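Side-chain contacts in p-47 protein (Clostridium botulinum E1 str. 'BoNT E Beluga', PDB 5WIX), which is of unknown function but has a tubular lipid-binding (TULIP) fold like that of bactericidal/permeability-increasing protein, and so may bind lipids or other hydrophobic ligands: residues G28-N31 with R32-N35; E305-E308 with G309-K313; L367-G370 with I371-A374; A376-V379 with G380-L384. All coordinates share one frame; numbering follows the deposited sequence.

Interaction 1: residues G28-N31 with R32-N35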
# COMPACT_ATOMS: atom_id res chain seq x y z
N GLY A 28 3.40 -5.35 -2.21
CA GLY A 28 3.54 -6.55 -3.02
C GLY A 28 4.64 -6.53 -4.07
O GLY A 28 4.96 -5.47 -4.63
N CYS A 29 5.22 -7.70 -4.34
CA CYS A 29 6.29 -7.82 -5.34
C CYS A 29 6.23 -9.10 -6.20
O CYS A 29 5.87 -10.19 -5.73
CB CYS A 29 7.66 -7.74 -4.65
SG CYS A 29 9.08 -7.62 -5.79
N SER A 30 6.60 -8.95 -7.47
CA SER A 30 6.64 -10.05 -8.42
C SER A 30 7.70 -11.06 -8.01
O SER A 30 8.83 -10.69 -7.68
CB SER A 30 6.93 -9.52 -9.83
OG SER A 30 7.07 -10.56 -10.79
N ASN A 31 7.34 -12.35 -8.06
CA ASN A 31 8.35 -13.38 -7.85
C ASN A 31 9.36 -13.32 -8.99
O ASN A 31 10.55 -13.57 -8.80
CB ASN A 31 7.73 -14.78 -7.73
CG ASN A 31 7.33 -15.36 -9.08
OD1 ASN A 31 6.85 -14.65 -9.96
ND2 ASN A 31 7.54 -16.66 -9.24
N ARG A 32 8.88 -12.93 -10.18
CA ARG A 32 9.76 -12.82 -11.34
C ARG A 32 10.90 -11.85 -11.04
O ARG A 32 12.01 -12.00 -11.55
CB ARG A 32 8.97 -12.39 -12.60
CG ARG A 32 7.83 -13.33 -13.02
CD ARG A 32 7.51 -13.25 -14.53
NE ARG A 32 7.19 -11.89 -14.98
CZ ARG A 32 5.95 -11.40 -15.08
NH1 ARG A 32 4.90 -12.15 -14.76
NH2 ARG A 32 5.77 -10.14 -15.50
N VAL A 33 10.62 -10.89 -10.16
CA VAL A 33 11.59 -9.89 -9.73
C VAL A 33 12.62 -10.41 -8.73
O VAL A 33 13.83 -10.36 -8.98
CB VAL A 33 10.87 -8.67 -9.12
CG1 VAL A 33 11.87 -7.73 -8.43
CG2 VAL A 33 10.10 -7.94 -10.20
N VAL A 34 12.13 -10.90 -7.60
CA VAL A 34 13.03 -11.37 -6.55
C VAL A 34 13.86 -12.60 -6.97
O VAL A 34 15.03 -12.69 -6.61
CB VAL A 34 12.24 -11.69 -5.28
CG1 VAL A 34 11.01 -12.48 -5.63
CG2 VAL A 34 13.12 -12.44 -4.26
N ASN A 35 13.26 -13.51 -7.73
CA ASN A 35 13.97 -14.71 -8.22
C ASN A 35 15.31 -14.36 -8.84
O ASN A 35 16.29 -15.09 -8.68
CB ASN A 35 13.14 -15.47 -9.26
CG ASN A 35 12.14 -16.42 -8.63
OD1 ASN A 35 12.29 -16.86 -7.48
ND2 ASN A 35 11.10 -16.75 -9.40

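Interaction 2: residues E305-E308 with G309-K313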
# COMPACT_ATOMS: atom_id res chain seq x y z
N GLU A 305 -17.50 12.30 0.76
CA GLU A 305 -17.33 10.83 0.81
C GLU A 305 -16.93 10.27 -0.56
O GLU A 305 -17.25 10.86 -1.60
CB GLU A 305 -18.62 10.14 1.32
CG GLU A 305 -19.71 9.90 0.27
CD GLU A 305 -20.99 9.29 0.86
OE1 GLU A 305 -21.48 9.81 1.88
OE2 GLU A 305 -21.52 8.30 0.29
N LEU A 306 -16.22 9.14 -0.57
CA LEU A 306 -15.80 8.57 -1.85
C LEU A 306 -16.96 7.85 -2.51
O LEU A 306 -17.73 7.14 -1.86
CB LEU A 306 -14.62 7.63 -1.66
CG LEU A 306 -13.91 7.30 -2.96
CD1 LEU A 306 -13.36 8.55 -3.59
CD2 LEU A 306 -12.80 6.29 -2.73
N PHE A 307 -17.07 8.02 -3.82
CA PHE A 307 -18.30 7.69 -4.55
C PHE A 307 -17.99 7.08 -5.93
O PHE A 307 -17.12 7.57 -6.66
CB PHE A 307 -19.15 8.97 -4.63
CG PHE A 307 -20.21 8.98 -5.71
CD1 PHE A 307 -21.41 8.33 -5.53
CD2 PHE A 307 -20.01 9.73 -6.86
CE1 PHE A 307 -22.39 8.38 -6.52
CE2 PHE A 307 -20.98 9.78 -7.86
CZ PHE A 307 -22.17 9.10 -7.68
N GLU A 308 -18.67 5.98 -6.27
CA GLU A 308 -18.44 5.26 -7.53
C GLU A 308 -16.96 4.96 -7.80
O GLU A 308 -16.51 5.07 -8.94
CB GLU A 308 -19.03 6.04 -8.73
CG GLU A 308 -20.52 5.76 -9.00
CD GLU A 308 -21.14 6.69 -10.06
OE1 GLU A 308 -20.37 7.37 -10.79
OE2 GLU A 308 -22.39 6.74 -10.14
N GLY A 309 -16.21 4.61 -6.75
CA GLY A 309 -14.82 4.20 -6.90
C GLY A 309 -13.77 5.29 -7.04
O GLY A 309 -12.87 5.39 -6.20
N ASN A 310 -13.87 6.10 -8.10
CA ASN A 310 -12.84 7.11 -8.39
C ASN A 310 -13.34 8.58 -8.30
O ASN A 310 -12.58 9.52 -8.59
CB ASN A 310 -12.22 6.86 -9.77
CG ASN A 310 -13.21 7.10 -10.92
OD1 ASN A 310 -14.43 7.00 -10.74
ND2 ASN A 310 -12.67 7.40 -12.11
N LYS A 311 -14.59 8.77 -7.91
CA LYS A 311 -15.15 10.12 -7.80
C LYS A 311 -15.43 10.55 -6.33
O LYS A 311 -15.74 9.72 -5.46
CB LYS A 311 -16.45 10.23 -8.63
CG LYS A 311 -16.34 9.81 -10.12
CD LYS A 311 -17.73 9.71 -10.78
CE LYS A 311 -17.73 8.90 -12.08
NZ LYS A 311 -17.29 7.46 -11.91
N LEU A 312 -15.30 11.85 -6.06
CA LEU A 312 -15.67 12.43 -4.76
C LEU A 312 -17.00 13.19 -4.84
O LEU A 312 -17.19 14.04 -5.72
CB LEU A 312 -14.57 13.36 -4.25
CG LEU A 312 -13.21 12.69 -4.06
CD1 LEU A 312 -12.17 13.73 -4.24
CD2 LEU A 312 -13.09 12.09 -2.67
N LYS A 313 -17.91 12.86 -3.94
CA LYS A 313 -19.21 13.53 -3.83
C LYS A 313 -19.13 14.52 -2.69
O LYS A 313 -18.98 14.13 -1.52
CB LYS A 313 -20.34 12.51 -3.58
CG LYS A 313 -21.75 13.11 -3.41
CD LYS A 313 -22.82 12.25 -4.14
CE LYS A 313 -23.57 11.30 -3.21
NZ LYS A 313 -24.49 10.38 -3.95

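Interaction 3: residues L367-G370 with I371-A374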
# COMPACT_ATOMS: atom_id res chain seq x y z
N LEU A 367 -41.23 40.89 1.70
CA LEU A 367 -41.91 41.99 1.05
C LEU A 367 -41.00 42.79 0.10
O LEU A 367 -40.32 42.21 -0.75
CB LEU A 367 -42.59 42.89 2.10
CG LEU A 367 -43.89 43.56 1.68
CD1 LEU A 367 -45.05 42.57 1.73
CD2 LEU A 367 -44.18 44.77 2.57
N LEU A 368 -41.03 44.10 0.33
CA LEU A 368 -40.54 45.17 -0.53
C LEU A 368 -39.05 45.19 -0.83
O LEU A 368 -38.64 45.57 -1.93
CB LEU A 368 -40.97 46.53 0.03
CG LEU A 368 -42.36 47.03 -0.38
CD1 LEU A 368 -42.49 47.06 -1.90
CD2 LEU A 368 -43.44 46.16 0.24
N ASP A 369 -38.23 44.81 0.15
CA ASP A 369 -36.81 45.07 0.03
C ASP A 369 -36.23 44.03 -0.91
O ASP A 369 -35.52 43.11 -0.51
CB ASP A 369 -36.13 44.98 1.40
CG ASP A 369 -36.54 43.75 2.18
OD1 ASP A 369 -37.03 42.79 1.55
OD2 ASP A 369 -36.37 43.74 3.41
N GLY A 370 -36.56 44.22 -2.18
CA GLY A 370 -36.10 43.40 -3.27
C GLY A 370 -34.67 43.76 -3.60
O GLY A 370 -33.89 42.92 -4.06
N ILE A 371 -34.31 45.01 -3.34
CA ILE A 371 -32.98 45.53 -3.66
C ILE A 371 -31.85 44.81 -2.91
O ILE A 371 -30.83 44.47 -3.51
CB ILE A 371 -32.86 47.04 -3.38
CG1 ILE A 371 -34.18 47.78 -3.67
CG2 ILE A 371 -31.66 47.61 -4.11
CD1 ILE A 371 -34.68 47.68 -5.11
N PRO A 372 -32.01 44.58 -1.59
CA PRO A 372 -30.96 43.73 -1.01
C PRO A 372 -31.09 42.27 -1.46
O PRO A 372 -30.06 41.61 -1.67
CB PRO A 372 -31.18 43.87 0.49
CG PRO A 372 -32.61 44.20 0.61
CD PRO A 372 -32.89 45.11 -0.55
N ALA A 373 -32.32 41.78 -1.59
CA ALA A 373 -32.59 40.42 -2.07
C ALA A 373 -31.77 40.09 -3.31
O ALA A 373 -31.27 38.97 -3.46
CB ALA A 373 -34.07 40.24 -2.36
N ALA A 374 -31.61 41.08 -4.18
CA ALA A 374 -30.93 40.89 -5.45
C ALA A 374 -29.41 40.81 -5.31
O ALA A 374 -28.75 40.03 -6.02
CB ALA A 374 -31.32 41.99 -6.40

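Interaction 4: residues A376-V379 with G380-L384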
# COMPACT_ATOMS: atom_id res chain seq x y z
N ALA A 376 -28.21 39.78 -2.57
CA ALA A 376 -28.12 38.52 -1.85
C ALA A 376 -28.03 37.34 -2.84
O ALA A 376 -27.26 36.40 -2.63
CB ALA A 376 -29.32 38.35 -0.93
N LYS A 377 -28.82 37.41 -3.91
CA LYS A 377 -28.75 36.40 -4.97
C LYS A 377 -27.37 36.43 -5.60
O LYS A 377 -26.79 35.38 -5.91
CB LYS A 377 -29.84 36.63 -6.03
CG LYS A 377 -29.48 36.10 -7.41
CD LYS A 377 -30.69 36.00 -8.34
CE LYS A 377 -30.28 35.55 -9.75
NZ LYS A 377 -31.30 34.70 -10.45
N SER A 378 -26.83 37.62 -5.79
CA SER A 378 -25.58 37.73 -6.52
C SER A 378 -24.38 37.32 -5.67
O SER A 378 -23.47 36.67 -6.16
CB SER A 378 -25.41 39.14 -7.07
OG SER A 378 -24.31 39.19 -7.96
N VAL A 379 -24.38 37.66 -4.38
CA VAL A 379 -23.29 37.22 -3.50
C VAL A 379 -23.37 35.70 -3.28
O VAL A 379 -22.34 35.01 -3.27
CB VAL A 379 -23.33 37.97 -2.15
CG1 VAL A 379 -22.29 37.42 -1.19
CG2 VAL A 379 -23.06 39.44 -2.38
N GLY A 380 -24.59 35.19 -3.14
CA GLY A 380 -24.83 33.76 -3.05
C GLY A 380 -24.22 33.00 -4.20
O GLY A 380 -23.40 32.10 -3.99
N ASN A 381 -24.58 33.39 -5.43
CA ASN A 381 -24.09 32.70 -6.63
C ASN A 381 -22.59 32.84 -6.82
O ASN A 381 -21.95 31.99 -7.41
CB ASN A 381 -24.81 33.22 -7.88
CG ASN A 381 -26.26 32.74 -7.97
OD1 ASN A 381 -26.62 31.71 -7.40
ND2 ASN A 381 -27.09 33.50 -8.68
N TRP A 382 -22.01 33.92 -6.31
CA TRP A 382 -20.56 34.09 -6.40
C TRP A 382 -19.84 33.18 -5.41
O TRP A 382 -18.73 32.69 -5.68
CB TRP A 382 -20.18 35.55 -6.16
CG TRP A 382 -20.37 36.37 -7.37
CD1 TRP A 382 -21.26 37.39 -7.55
CD2 TRP A 382 -19.68 36.22 -8.61
NE1 TRP A 382 -21.15 37.89 -8.82
CE2 TRP A 382 -20.19 37.19 -9.49
CE3 TRP A 382 -18.67 35.37 -9.05
CZ2 TRP A 382 -19.72 37.32 -10.79
CZ3 TRP A 382 -18.20 35.50 -10.34
CH2 TRP A 382 -18.73 36.47 -11.20
N SER A 383 -20.48 32.97 -4.26
CA SER A 383 -19.90 32.21 -3.18
C SER A 383 -19.89 30.74 -3.54
O SER A 383 -18.89 30.05 -3.32
CB SER A 383 -20.67 32.44 -1.88
OG SER A 383 -20.38 33.74 -1.34
N LEU A 384 -21.00 30.28 -4.12
CA LEU A 384 -21.12 28.88 -4.53
C LEU A 384 -20.02 28.52 -5.52
O LEU A 384 -19.36 27.47 -5.41
CB LEU A 384 -22.50 28.62 -5.13
CG LEU A 384 -23.64 28.55 -4.10
CD1 LEU A 384 -25.01 28.33 -4.76
CD2 LEU A 384 -23.36 27.45 -3.08

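Interaction 1: residues G28-N31 with R32-N35
Ser30 O takes two backbone N-H groups, from Val33 N at 3.1 Å and, weakly, from Val34 N at 3.3 Å. This is the N-terminus of helix 31-42, with Ser30 as its N-cap. The Val33 N-H comes from above the carbonyl plane, 72° out of it, so it uses no lone pair. Ser30 OG adds a weak capping bond, accepting from Arg32 N at 3.0 Å. OG stands anti to its own backbone N (chi1 176°), which turns it toward the start of the helix. It also lies alongside Arg32 CB and over one face of the guanidinium. One residue on, Asn35 N bonds to Asn31 O, 2.9 Å with an N-H...O angle of 163°. Asn35 has its polar end held from outside, since OD1 accepts from the backbone N of Ile69. Strand 25-30 enters between its neighbours, with Cys29 bonded through its backbone to Tyr204 and Ser30 to Glu233. The chain thus passes directly from sheet to helix within the TULIP-like fold. Both Val33 methyls touch the strand end: CG2 lies 3.6 Å from Ser30 CB, and CG1 meets Cys29 SG at 3.8 Å.

Interaction 2: residues E305-E308 with G309-K313
Phe307 and Lys311 face each other as an antiparallel hydrogen-bonded pair beside the turn of a beta hairpin, strands 293-307 and 311-322. Phe307 N gives to Lys311 O at 2.7 Å, and Lys311 N returns a bond to Phe307 O at 3.1 Å. Glu305 and Lys313 form the next hydrogen-bonded pair. The Phe307 ring lies on the same face of the sheet as these residues and is sandwiched. The Lys313 chain bends so that CD sits over one face of the ring and NZ comes to 3.9 Å from Phe307 CE1. Glu308 CG lies over the opposite face, offset toward the rim. The Lys311 side chain reaches back across the turn. Its last torsion folds back (chi4 61°), which brings NZ to two oxygens. Lys311 NZ makes a salt bridge to Glu308 OE1 at 3.3 Å, a weak hydrogen bond. It also bonds to Asn310 OD1 at 3.1 Å, in the plane of the amide carbonyl. On the other side of the sheet, Leu306 CD1 packs on Leu312 CD2 at 3.7 Å. Met244 of helix 240-252 touches both leucines. Glu308 and Gly309, both with positive phi, turn the chain, and Asn310 N bonds to Glu308 O at 3.0 Å.

Interaction 3: residues L367-G370 with I371-A374
The backbone torsions of Asp369 (phi -78°, psi 72°) make it the centre of an inverse gamma turn and set both its CB and its carbonyl oxygen beside the ring of Pro372. CB meets the ring at Pro372 CG, 3.7 Å away, and at CD. The carbonyl oxygen lies alongside the same ring. Asp369 O is 3.3 Å from both Pro372 CG and Pro372 CD. A proline has no N-H to offer this oxygen, so the ring carbons meet it instead. Ala373 CB points back to Gly370 and lies 3.2 Å from its O. The bond that closes the first turn runs from Ala374 N to Gly370 O, 2.9 Å long with an N-H...O angle of 135°. Asp369 stands at the N-cap position, but its carboxylate makes no capping bond. Proline in the first turn suits a helix start, where backbone N-H groups have no earlier carbonyl within the helix to bond. This is the N-terminal end of helix 370-390, entered from the loop that follows strand 348-363.

Interaction 4: residues A376-V379 with G380-L384
Residues 376-384 run as regular alpha helix, each turn closed by i to i+4 backbone bonds such as Asn381 N to Lys377 O at 3.0 Å. They form the middle of helix 370-390, which packs on the strands of the 265-363 part of this TULIP-like fold. Gly380 N bonds to Ala376 O at 3.0 Å, and the same oxygen accepts from Ser330 OG. Val379 is buried against Val290, Tyr295 and Val320 of the sheet. Leu384, further along the helix, packs on Met359 and Cys361. Contacts between the more exposed side chains are looser. Lys377 and Asn381 cross at a slant, with Lys377 CG 3.8 Å from Asn381 ND2. Ser378 OG lies 3.5 Å from Trp382 NE1, beside the five-membered ring of the indole. The Trp382 indole also makes a cation-pi contact with Lys385. Ser383 sits one turn after Val379 and bends its hydroxyl back along the helix (chi1 -74°, OG beside its own N). This brings OG to the carbonyl already used by the backbone. Val379 O therefore accepts twice, from opposite faces of its plane: from Ser383 N at 2.9 Å and from Ser383 OG at 3.0 Å.

In the fold
The four contacts follow one another along an elongated chain. Interactions 3 and 4 share helix 370-390: residues 367-374 lead into and begin it at the surface, and residues 376-384 continue it with one side buried on the sheet. Their centres lie about 14 Å apart. Interaction 2 is a surface hairpin in that same sheet, with its centre about 27 Å from that of interaction 4. Interaction 1 is partly buried and lies on the opposite side of the chain's centre, about 70 Å from interaction 3 between centres. Both 1 and 3 begin helices, but a serine hydroxyl weakly caps the first and a proline ring packs at the second. Only interaction 2 contains a salt bridge.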